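PDB 5WYD: probable enoyl-CoA hydratase/isomerase from Pseudomonas aeruginosa PAO1, which probably acts as a crotonase-family enoyl-CoA hydratase/isomerase with hydro-lyase activity and is thought to take part in synthesis of the diffusible signal factor DSF. Local coordinates for residues 50-55 with 62-67. The protein carries 1 engineered substitution. Numbering follows the deposited sequence.
Sequences QLIEHL and YALVVT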
# COMPACT_ATOMS: atom_id res chain seq x y z
N GLN A 50 -11.17 27.63 -6.24
CA GLN A 50 -11.10 28.28 -7.53
C GLN A 50 -9.84 29.11 -7.63
O GLN A 50 -9.14 29.05 -8.64
CB GLN A 50 -12.33 29.13 -7.72
CG GLN A 50 -13.59 28.33 -7.81
CD GLN A 50 -14.78 29.20 -7.97
OE1 GLN A 50 -14.69 30.41 -7.84
NE2 GLN A 50 -15.91 28.61 -8.30
N LEU A 51 -9.51 29.82 -6.56
CA LEU A 51 -8.34 30.68 -6.65
C LEU A 51 -7.11 29.85 -6.95
O LEU A 51 -6.38 30.15 -7.90
CB LEU A 51 -8.21 31.49 -5.37
CG LEU A 51 -7.11 32.51 -5.24
CD1 LEU A 51 -7.15 33.43 -6.44
CD2 LEU A 51 -7.50 33.29 -4.01
N ILE A 52 -6.97 28.70 -6.29
CA ILE A 52 -5.81 27.84 -6.49
C ILE A 52 -5.71 27.39 -7.93
O ILE A 52 -4.62 27.38 -8.52
CB ILE A 52 -5.87 26.63 -5.55
CG1 ILE A 52 -5.83 27.09 -4.11
CG2 ILE A 52 -4.69 25.74 -5.81
CD1 ILE A 52 -4.53 27.78 -3.76
N GLU A 53 -6.84 27.01 -8.53
CA GLU A 53 -6.82 26.56 -9.91
C GLU A 53 -6.39 27.66 -10.86
O GLU A 53 -5.68 27.40 -11.83
CB GLU A 53 -8.18 26.04 -10.31
CG GLU A 53 -8.67 24.97 -9.40
CD GLU A 53 -10.04 24.53 -9.80
OE1 GLU A 53 -10.55 25.08 -10.79
OE2 GLU A 53 -10.61 23.67 -9.10
N HIS A 54 -6.87 28.88 -10.63
CA HIS A 54 -6.44 29.98 -11.47
C HIS A 54 -4.96 30.21 -11.30
O HIS A 54 -4.24 30.48 -12.27
CB HIS A 54 -7.23 31.23 -11.10
CG HIS A 54 -8.63 31.23 -11.64
ND1 HIS A 54 -9.64 30.49 -11.06
CD2 HIS A 54 -9.19 31.91 -12.67
CE1 HIS A 54 -10.76 30.69 -11.73
NE2 HIS A 54 -10.52 31.55 -12.71
N LEU A 55 -4.48 30.12 -10.05
CA LEU A 55 -3.07 30.33 -9.76
C LEU A 55 -2.21 29.27 -10.44
O LEU A 55 -1.18 29.58 -11.06
CB LEU A 55 -2.87 30.30 -8.25
CG LEU A 55 -3.58 31.40 -7.47
CD1 LEU A 55 -3.25 31.29 -5.99
CD2 LEU A 55 -3.30 32.78 -8.03
N TYR A 62 5.13 31.97 -8.70
CA TYR A 62 5.93 30.87 -8.23
C TYR A 62 5.73 30.58 -6.76
O TYR A 62 6.13 29.51 -6.30
CB TYR A 62 7.42 31.12 -8.50
CG TYR A 62 7.71 31.58 -9.90
CD1 TYR A 62 7.07 31.01 -10.98
CD2 TYR A 62 8.68 32.53 -10.14
CE1 TYR A 62 7.35 31.41 -12.26
CE2 TYR A 62 8.98 32.93 -11.42
CZ TYR A 62 8.31 32.37 -12.49
OH TYR A 62 8.58 32.75 -13.79
N ALA A 63 5.14 31.50 -6.00
CA ALA A 63 4.95 31.29 -4.58
C ALA A 63 3.57 31.76 -4.16
O ALA A 63 2.93 32.53 -4.86
CB ALA A 63 6.03 31.99 -3.74
N LEU A 64 3.10 31.22 -3.04
CA LEU A 64 1.82 31.59 -2.43
C LEU A 64 1.98 31.83 -0.94
O LEU A 64 2.73 31.12 -0.26
CB LEU A 64 0.77 30.51 -2.69
CG LEU A 64 -0.68 30.59 -2.24
CD1 LEU A 64 -1.42 29.54 -3.01
CD2 LEU A 64 -0.86 30.35 -0.75
N VAL A 65 1.30 32.86 -0.44
CA VAL A 65 1.27 33.19 0.98
C VAL A 65 -0.19 33.39 1.39
O VAL A 65 -0.99 33.92 0.60
CB VAL A 65 2.12 34.45 1.30
CG1 VAL A 65 2.01 34.84 2.78
CG2 VAL A 65 3.58 34.20 0.91
N VAL A 66 -0.55 32.85 2.55
CA VAL A 66 -1.88 33.04 3.14
C VAL A 66 -1.72 33.51 4.59
O VAL A 66 -1.00 32.88 5.37
CB VAL A 66 -2.74 31.77 3.08
CG1 VAL A 66 -3.00 31.42 1.66
CG2 VAL A 66 -2.02 30.63 3.77
N THR A 67 -2.43 34.58 4.95
CA THR A 67 -2.37 35.13 6.30
C THR A 67 -3.77 35.54 6.71
O THR A 67 -4.65 35.75 5.87
CB THR A 67 -1.40 36.33 6.39
OG1 THR A 67 -1.14 36.66 7.76
CG2 THR A 67 -2.01 37.54 5.73
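In Leu-64 the first torsion (chi1 -178°) sets CG opposite the backbone N, and with chi2 also extended its CD1 methyl is carried out from strand 63-68 to meet Ile-52 and Leu-55 on the helix. The CB of Leu-55 already points at the strand, whereas that of Ile-52 does not, and there the bent second torsion (chi2 -64°) helps swing CD1 across.

One methyl thus serves both partners: Leu-64 CD1 lies 3.7 Å from Ile-52 CD1 and 3.9 Å from Leu-55 CD1. In each pair the side chains cross at about a right angle and meet through one methyl each. The contact is small, 84 Å² in all, wholly apolar and buried, and the backbones stay well apart, with 8.9 Å between the CA atoms of Leu-55 and Leu-64.

On the partly exposed side of the helix, Gln-50 O accepts hydrogen bonds from His-54 N and from ND1 of the His-54 ring, the latter at 2.9 Å and nearly straight (169°), with ND1 above the carbonyl plane and the oxygen in the plane of the ring.

Helix 42-57 is the crossover of the beta-alpha-beta unit formed with strands 27-32 and 63-68. Leu-55 also touches Ile-30 on the first of these strands, while Leu-64 reaches Phe-108 and Ser-112. Strand 63-68 runs parallel between 27-32 and 111-116 in the crotonase-fold sheet, and Ala-63 and Val-65 pack against helix 200-211.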